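Local coordinates for Blr3880 protein (Bradyrhizobium japonicum, PDB 2OOD), which probably catalyses the zinc-dependent hydrolytic deamination of guanine to xanthine and ammonia, the first step of guanine degradation, at residues Glu151-Arg155 / Arg156-Val160; Glu455-Met459 / Gly460-Tyr464; Lys187-Ile190 / Ala191-Asp195. All blocks are in the same frame, centred on the assembly; numbering follows the deposited sequence.

Contact 1: Glu151-Arg155 / Arg156-Val160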
loop_
_atom_site.group_PDB
_atom_site.type_symbol
_atom_site.label_atom_id
_atom_site.label_comp_id
_atom_site.label_asym_id
_atom_site.label_seq_id
_atom_site.Cartn_x
_atom_site.Cartn_y
_atom_site.Cartn_z
ATOM N N GLU A 151 16.209 25.264 11.099
ATOM C CA GLU A 151 15.611 26.575 11.263
ATOM C C GLU A 151 14.113 26.642 10.983
ATOM O O GLU A 151 13.378 27.312 11.714
ATOM C CB GLU A 151 16.392 27.596 10.434
ATOM C CG GLU A 151 17.577 28.156 11.213
ATOM C CD GLU A 151 18.694 28.686 10.339
ATOM O OE1 GLU A 151 18.403 29.379 9.339
ATOM O OE2 GLU A 151 19.874 28.419 10.663
ATOM N N GLU A 152 13.651 25.951 9.945
ATOM C CA GLU A 152 12.224 25.945 9.639
ATOM C C GLU A 152 11.512 25.107 10.697
ATOM O O GLU A 152 10.329 25.296 10.958
ATOM C CB GLU A 152 11.974 25.363 8.248
ATOM C CG GLU A 152 10.508 25.223 7.890
ATOM C CD GLU A 152 9.753 26.540 7.964
ATOM O OE1 GLU A 152 10.403 27.592 8.118
ATOM O OE2 GLU A 152 8.508 26.530 7.862
ATOM N N ALA A 153 12.244 24.180 11.305
ATOM C CA ALA A 153 11.675 23.333 12.340
ATOM C C ALA A 153 11.463 24.189 13.577
ATOM O O ALA A 153 10.524 23.977 14.342
ATOM C CB ALA A 153 12.609 22.162 12.653
ATOM N N SER A 154 12.341 25.164 13.766
ATOM C CA SER A 154 12.239 26.065 14.906
ATOM C C SER A 154 11.015 26.977 14.809
ATOM O O SER A 154 10.301 27.166 15.794
ATOM C CB SER A 154 13.499 26.921 15.014
ATOM O OG SER A 154 14.615 26.112 15.316
ATOM N N ARG A 155 10.772 27.540 13.627
ATOM C CA ARG A 155 9.632 28.428 13.435
ATOM C C ARG A 155 8.321 27.727 13.768
ATOM O O ARG A 155 7.371 28.360 14.259
ATOM C CB ARG A 155 9.588 28.939 11.993
ATOM C CG ARG A 155 10.847 29.669 11.563
ATOM C CD ARG A 155 10.743 30.145 10.135
ATOM N NE ARG A 155 12.037 30.610 9.661
ATOM C CZ ARG A 155 12.903 29.864 8.979
ATOM N NH1 ARG A 155 12.607 28.610 8.680
ATOM N NH2 ARG A 155 14.076 30.368 8.613
ATOM N N ARG A 156 8.265 26.424 13.504
ATOM C CA ARG A 156 7.066 25.655 13.791
ATOM C C ARG A 156 7.218 25.018 15.167
ATOM O O ARG A 156 6.275 24.454 15.717
ATOM C CB ARG A 156 6.862 24.582 12.724
ATOM C CG ARG A 156 7.120 25.077 11.315
ATOM C CD ARG A 156 6.408 24.239 10.276
ATOM N NE ARG A 156 6.876 24.536 8.924
ATOM C CZ ARG A 156 6.302 24.076 7.816
ATOM N NH1 ARG A 156 5.234 23.298 7.895
ATOM N NH2 ARG A 156 6.797 24.386 6.627
ATOM N N ASN A 157 8.422 25.140 15.714
ATOM C CA ASN A 157 8.775 24.602 17.023
ATOM C C ASN A 157 8.455 23.119 17.165
ATOM O O ASN A 157 7.752 22.698 18.088
ATOM C CB ASN A 157 8.092 25.399 18.135
ATOM C CG ASN A 157 8.807 25.252 19.467
ATOM O OD1 ASN A 157 9.999 24.943 19.502
ATOM N ND2 ASN A 157 8.092 25.490 20.566
HETATM N N MSE A 158 8.996 22.329 16.243
HETATM C CA MSE A 158 8.790 20.888 16.236
HETATM C C MSE A 158 10.051 20.183 16.706
HETATM O O MSE A 158 11.161 20.644 16.425
HETATM C CB MSE A 158 8.470 20.414 14.827
HETATM C CG MSE A 158 7.258 21.056 14.216
HETATM SE SE MSE A 158 7.069 20.528 12.342
HETATM C CE MSE A 158 8.274 21.818 11.522
ATOM N N ARG A 159 9.890 19.075 17.427
ATOM C CA ARG A 159 11.053 18.326 17.870
ATOM C C ARG A 159 11.486 17.522 16.657
ATOM O O ARG A 159 10.680 16.820 16.047
ATOM C CB ARG A 159 10.715 17.396 19.031
ATOM C CG ARG A 159 11.921 16.622 19.522
ATOM C CD ARG A 159 11.684 16.054 20.897
ATOM N NE ARG A 159 11.653 17.092 21.925
ATOM C CZ ARG A 159 12.667 17.911 22.201
ATOM N NH1 ARG A 159 13.807 17.823 21.522
ATOM N NH2 ARG A 159 12.547 18.819 23.164
ATOM N N VAL A 160 12.761 17.640 16.308
ATOM C CA VAL A 160 13.292 16.965 15.142
ATOM C C VAL A 160 14.730 16.511 15.340
ATOM O O VAL A 160 15.535 17.239 15.921
ATOM C CB VAL A 160 13.238 17.909 13.918
ATOM C CG1 VAL A 160 14.017 17.319 12.765
ATOM C CG2 VAL A 160 11.797 18.149 13.509
#
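The guanidinium of Arg156 turns an edge to Glu152, whose OE2 lies near its plane, while the carboxylate itself stands almost upright to it, the two planes 86° apart. Both groups belong to the last turn of helix 143-156, which closes in a Schellman motif ahead of strand 160-166 of the TIM-barrel-like amidohydrolase domain. OE2 of Glu152 is gripped twice: Arg156 NE meets it at 2.8 Å on the anti side, tilted 30° from the carboxylate plane, and Arg156 NH2 adds a weak bond at 3.0 Å. Glu152 reaches this edge because CG lies anti to the backbone N (chi1 176°) and the chain then bends at chi2. Beyond it, Arg156 NH1 pairs with Asp125 of helix 113-129, tying the two helices together. Asn157, with positive phi, is the C-prime residue: its N makes a weak bond to Ser154 O, and selenomethionine Met158 sends its N to Ala153 O at 2.9 Å, the straighter of the two. Past the cap the chain returns to Ala153: the CE methyl of Met158 comes 3.8 Å from Ala153 CA, and Val160 CG2 ends 4.2 Å from Ala153 CB.

Contact 2: Glu455-Met459 / Gly460-Tyr464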
loop_
_atom_site.group_PDB
_atom_site.type_symbol
_atom_site.label_atom_id
_atom_site.label_comp_id
_atom_site.label_asym_id
_atom_site.label_seq_id
_atom_site.Cartn_x
_atom_site.Cartn_y
_atom_site.Cartn_z
ATOM N N GLU A 455 -6.554 17.011 11.959
ATOM C CA GLU A 455 -5.856 18.125 12.580
ATOM C C GLU A 455 -4.533 17.651 13.153
ATOM O O GLU A 455 -4.459 16.572 13.733
ATOM C CB GLU A 455 -6.704 18.730 13.703
ATOM C CG GLU A 455 -8.030 19.329 13.255
ATOM C CD GLU A 455 -8.812 19.947 14.406
ATOM O OE1 GLU A 455 -8.184 20.283 15.435
ATOM O OE2 GLU A 455 -10.048 20.111 14.274
ATOM N N THR A 456 -3.489 18.454 12.981
ATOM C CA THR A 456 -2.173 18.121 13.515
ATOM C C THR A 456 -1.745 19.287 14.403
ATOM O O THR A 456 -1.690 20.423 13.950
ATOM C CB THR A 456 -1.124 17.935 12.396
ATOM O OG1 THR A 456 -1.558 16.917 11.490
ATOM C CG2 THR A 456 0.206 17.525 12.989
ATOM N N TRP A 457 -1.454 19.004 15.668
ATOM C CA TRP A 457 -1.052 20.038 16.611
ATOM C C TRP A 457 0.388 19.848 17.069
ATOM O O TRP A 457 0.848 18.727 17.242
ATOM C CB TRP A 457 -1.967 20.012 17.841
ATOM C CG TRP A 457 -3.420 20.313 17.555
ATOM C CD1 TRP A 457 -4.243 19.642 16.699
ATOM C CD2 TRP A 457 -4.217 21.353 18.144
ATOM N NE1 TRP A 457 -5.503 20.197 16.718
ATOM C CE2 TRP A 457 -5.512 21.247 17.597
ATOM C CE3 TRP A 457 -3.962 22.362 19.082
ATOM C CZ2 TRP A 457 -6.550 22.120 17.958
ATOM C CZ3 TRP A 457 -5.002 23.228 19.441
ATOM C CH2 TRP A 457 -6.272 23.097 18.879
ATOM N N VAL A 458 1.087 20.954 17.274
ATOM C CA VAL A 458 2.463 20.917 17.737
ATOM C C VAL A 458 2.589 21.913 18.879
ATOM O O VAL A 458 2.412 23.116 18.678
ATOM C CB VAL A 458 3.437 21.327 16.629
ATOM C CG1 VAL A 458 4.856 21.268 17.139
ATOM C CG2 VAL A 458 3.266 20.426 15.441
HETATM N N MSE A 459 2.884 21.415 20.076
HETATM C CA MSE A 459 3.032 22.275 21.247
HETATM C C MSE A 459 1.746 23.039 21.587
HETATM O O MSE A 459 1.783 24.236 21.866
HETATM C CB MSE A 459 4.169 23.274 21.020
HETATM C CG MSE A 459 5.539 22.651 21.014
HETATM SE SE MSE A 459 6.003 21.889 22.764
HETATM C CE MSE A 459 7.226 23.283 23.384
ATOM N N GLY A 460 0.610 22.352 21.555
ATOM C CA GLY A 460 -0.644 23.008 21.882
ATOM C C GLY A 460 -1.114 24.021 20.852
ATOM O O GLY A 460 -2.093 24.737 21.072
ATOM N N LYS A 461 -0.421 24.071 19.722
ATOM C CA LYS A 461 -0.752 24.997 18.648
ATOM C C LYS A 461 -1.213 24.197 17.424
ATOM O O LYS A 461 -0.514 23.291 16.980
ATOM C CB LYS A 461 0.496 25.812 18.299
ATOM C CG LYS A 461 0.278 27.310 18.146
ATOM C CD LYS A 461 1.109 28.110 19.152
ATOM C CE LYS A 461 0.592 27.919 20.578
ATOM N NZ LYS A 461 1.436 28.642 21.582
ATOM N N ARG A 462 -2.382 24.514 16.876
ATOM C CA ARG A 462 -2.851 23.785 15.703
ATOM C C ARG A 462 -2.172 24.256 14.424
ATOM O O ARG A 462 -2.534 25.290 13.873
ATOM C CB ARG A 462 -4.360 23.924 15.526
ATOM C CG ARG A 462 -4.877 23.082 14.371
ATOM C CD ARG A 462 -6.390 23.136 14.242
ATOM N NE ARG A 462 -6.854 24.388 13.651
ATOM C CZ ARG A 462 -8.125 24.776 13.627
ATOM N NH1 ARG A 462 -9.070 24.011 14.168
ATOM N NH2 ARG A 462 -8.457 25.928 13.056
ATOM N N LEU A 463 -1.195 23.489 13.944
ATOM C CA LEU A 463 -0.473 23.844 12.723
ATOM C C LEU A 463 -1.162 23.416 11.433
ATOM O O LEU A 463 -0.964 24.037 10.394
ATOM C CB LEU A 463 0.945 23.262 12.747
ATOM C CG LEU A 463 1.996 24.073 13.513
ATOM C CD1 LEU A 463 1.496 24.360 14.909
ATOM C CD2 LEU A 463 3.309 23.313 13.560
ATOM N N TYR A 464 -1.983 22.377 11.491
ATOM C CA TYR A 464 -2.657 21.900 10.290
ATOM C C TYR A 464 -4.121 21.585 10.535
ATOM O O TYR A 464 -4.505 21.243 11.644
ATOM C CB TYR A 464 -1.951 20.648 9.773
ATOM C CG TYR A 464 -2.681 19.929 8.666
ATOM C CD1 TYR A 464 -2.752 20.462 7.396
ATOM C CD2 TYR A 464 -3.295 18.710 8.894
ATOM C CE1 TYR A 464 -3.415 19.797 6.372
ATOM C CE2 TYR A 464 -3.962 18.038 7.876
ATOM C CZ TYR A 464 -4.016 18.586 6.617
ATOM O OH TYR A 464 -4.661 17.914 5.598
HETATM O O HOH W 1 -9.431 22.910 16.584
HETATM O O HOH W 2 3.409 26.626 22.296
#
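Glu455 and Arg462 approach one another across an antiparallel hairpin, yet their charged atoms stay beyond salt-bridge range. Glu455 OE1 instead packs 3.6 Å from Arg462 CD, and a water accepts a weak bond from Arg462 NH1 while donating to OE1. The same OE1 takes the indole N-H of Trp457 on its anti lone pair, within the ring plane, which, with OE2 paired to Lys465, helps to set the rotation of the carboxylate. Thr456 is the residue faced by two partners. Its O receives Tyr464 N at 3.2 Å, in the carbonyl plane, and a weaker bond from Leu463 N, and its own N returns to Tyr464 O. On that face Thr456 CB lies 3.9 Å from Tyr464 CB, and Thr456 OG1, bonded to Leu128 O, comes 3.6 Å from Tyr464 CD2. Trp457 projects on the other face and is covered by Arg462: CB sits 3.5 Å from the centroid of the six-membered ring, 10° off its normal, a CH-pi contact. With CG anti to the backbone N (chi1 -176°), the arginine chain runs on across the indole toward Glu455. Phe406 of the neighbouring strand also stacks with Trp457. Val458 CG2 meets Leu463 CD2 at 3.4 Å, and Val458 N bonds Lys461 O at 2.8 Å. Selenomethionine Met459 and Gly460, both with positive phi, make the corner, where a second water bridges Met459 O and Lys461 NZ. The whole is a beta hairpin closed by a two-residue type I' turn, with, at Leu463-Tyr464 opposite Thr456, a classic beta bulge.

Contact 3: Lys187-Ile190 / Ala191-Asp195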
loop_
_atom_site.group_PDB
_atom_site.type_symbol
_atom_site.label_atom_id
_atom_site.label_comp_id
_atom_site.label_asym_id
_atom_site.label_seq_id
_atom_site.Cartn_x
_atom_site.Cartn_y
_atom_site.Cartn_z
ATOM N N LYS A 187 30.663 19.433 13.453
ATOM C CA LYS A 187 31.056 20.047 14.714
ATOM C C LYS A 187 30.383 21.414 14.844
ATOM O O LYS A 187 29.899 21.793 15.919
ATOM C CB LYS A 187 32.582 20.191 14.755
ATOM C CG LYS A 187 33.161 20.329 16.151
ATOM C CD LYS A 187 33.074 19.015 16.928
ATOM C CE LYS A 187 33.455 19.204 18.408
ATOM N NZ LYS A 187 34.823 19.780 18.604
ATOM N N ARG A 188 30.350 22.147 13.737
ATOM C CA ARG A 188 29.733 23.463 13.721
ATOM C C ARG A 188 28.231 23.346 13.934
ATOM O O ARG A 188 27.654 24.054 14.765
ATOM C CB ARG A 188 30.006 24.156 12.380
ATOM C CG ARG A 188 29.311 25.498 12.221
ATOM C CD ARG A 188 29.840 26.248 11.013
ATOM N NE ARG A 188 29.406 25.653 9.753
ATOM C CZ ARG A 188 28.137 25.600 9.347
ATOM N NH1 ARG A 188 27.166 26.104 10.106
ATOM N NH2 ARG A 188 27.835 25.052 8.173
ATOM N N LEU A 189 27.607 22.439 13.184
ATOM C CA LEU A 189 26.168 22.237 13.258
ATOM C C LEU A 189 25.710 21.770 14.631
ATOM O O LEU A 189 24.626 22.144 15.084
ATOM C CB LEU A 189 25.727 21.250 12.177
ATOM C CG LEU A 189 26.051 21.706 10.752
ATOM C CD1 LEU A 189 25.692 20.610 9.774
ATOM C CD2 LEU A 189 25.300 22.985 10.429
ATOM N N ILE A 190 26.525 20.957 15.295
ATOM C CA ILE A 190 26.174 20.480 16.630
ATOM C C ILE A 190 26.167 21.681 17.567
ATOM O O ILE A 190 25.339 21.779 18.475
ATOM C CB ILE A 190 27.193 19.439 17.157
ATOM C CG1 ILE A 190 27.091 18.152 16.327
ATOM C CG2 ILE A 190 26.936 19.154 18.629
ATOM C CD1 ILE A 190 28.195 17.148 16.582
ATOM N N ALA A 191 27.095 22.601 17.322
ATOM C CA ALA A 191 27.218 23.814 18.119
ATOM C C ALA A 191 25.954 24.649 17.988
ATOM O O ALA A 191 25.269 24.922 18.976
ATOM C CB ALA A 191 28.421 24.617 17.649
ATOM N N GLN A 192 25.648 25.038 16.756
ATOM C CA GLN A 192 24.475 25.857 16.471
ATOM C C GLN A 192 23.102 25.266 16.751
ATOM O O GLN A 192 22.188 26.004 17.122
ATOM C CB GLN A 192 24.481 26.301 15.011
ATOM C CG GLN A 192 25.504 27.356 14.682
ATOM C CD GLN A 192 25.157 28.079 13.398
ATOM O OE1 GLN A 192 23.976 28.358 13.135
ATOM N NE2 GLN A 192 26.177 28.403 12.593
ATOM N N TYR A 193 22.941 23.956 16.591
ATOM C CA TYR A 193 21.618 23.376 16.758
ATOM C C TYR A 193 21.320 22.362 17.839
ATOM O O TYR A 193 20.238 22.398 18.428
ATOM C CB TYR A 193 21.176 22.801 15.421
ATOM C CG TYR A 193 21.281 23.801 14.296
ATOM C CD1 TYR A 193 20.402 24.872 14.207
ATOM C CD2 TYR A 193 22.257 23.672 13.319
ATOM C CE1 TYR A 193 20.487 25.791 13.166
ATOM C CE2 TYR A 193 22.354 24.587 12.270
ATOM C CZ TYR A 193 21.465 25.642 12.197
ATOM O OH TYR A 193 21.538 26.536 11.144
ATOM N N HIS A 194 22.242 21.450 18.115
ATOM C CA HIS A 194 21.931 20.447 19.118
ATOM C C HIS A 194 21.393 20.971 20.457
ATOM O O HIS A 194 22.015 21.796 21.128
ATOM C CB HIS A 194 23.124 19.524 19.384
ATOM C CG HIS A 194 22.787 18.388 20.298
ATOM N ND1 HIS A 194 21.788 17.481 20.010
ATOM C CD2 HIS A 194 23.237 18.069 21.534
ATOM C CE1 HIS A 194 21.636 16.657 21.030
ATOM N NE2 HIS A 194 22.503 16.993 21.970
ATOM N N ASP A 195 20.223 20.468 20.829
ATOM C CA ASP A 195 19.570 20.811 22.081
ATOM C C ASP A 195 19.227 22.288 22.268
ATOM O O ASP A 195 19.186 22.800 23.395
ATOM C CB ASP A 195 20.404 20.312 23.263
ATOM C CG ASP A 195 19.581 20.184 24.537
ATOM O OD1 ASP A 195 18.438 19.675 24.446
ATOM O OD2 ASP A 195 20.069 20.579 25.623
HETATM O O HOH W 3 24.681 22.727 20.835
#
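Tyr193 lies one turn along from Leu189 at the C-terminal end of helix 179-193, the helix of the beta-alpha-beta unit that links strands 160-166 and 199-205. From its CB, 3.5 Å from Leu189 O, the side chain leaves with CG anti to the carbonyl carbon (chi1 -52°), which lays the ring back along the preceding turn. CD2 comes closest to the backbone, 3.3 Å from Leu189 O. Next on the ring, CE2 touches Leu189 CD2 at 3.8 Å, the methyl lying at the ring edge in its plane, while CB of the adjacent Gln192 rests over the rim of one face. At the tip, OH is hydrogen-bonded to Glu151 OE2 of helix 143-156, and Phe150 of that helix stacks with the ring. Replacing this residue by an alanine removes ring and hydroxyl, which would probably leave Glu151 OE2 without this partner and open a gap beside Leu189 and Phe150. Of the i+4 to i backbone bonds, Gln192 N to Arg188 O is nearly straight (169°), while the last, His194 N to Ile190 O, is weak. Arg188 and Gln192 run side by side; Arg188 NH1 and Gln192 NE2, both donors, are only neighbours, and Arg188 NH2 is paired with Glu147. On the side facing strand 199-205, Ile190 and His194 also point the same way; the imidazole goes on to bond Tyr201 N through ND1 and Asp228 through NE2. At the base of this pair, Ile190 CG2 lies 3.9 Å from His194 CB.

Overall arrangement
Contacts 1 and 3 both sit at the C-terminal ends of helices that precede barrel strands, while contact 2 is a beta hairpin following the barrel in sequence. All three are partly buried, each setting buried side chains beside exposed ones. Contact 1 adds a salt bridge to its capping backbone bonds and apolar packing; contact 3 has backbone bonds and apolar contacts, with its charged ends paired to neighbouring helices; contact 2 combines strand pairing with an aromatic face. Contact 1 lies between the others: Asn157 O and Met158 CG pack on Val458 CG1 of contact 2, and the Glu151-Tyr193 bond joins it to contact 3. Contacts 2 and 3 do not touch, their nearest atoms about 12 Å apart.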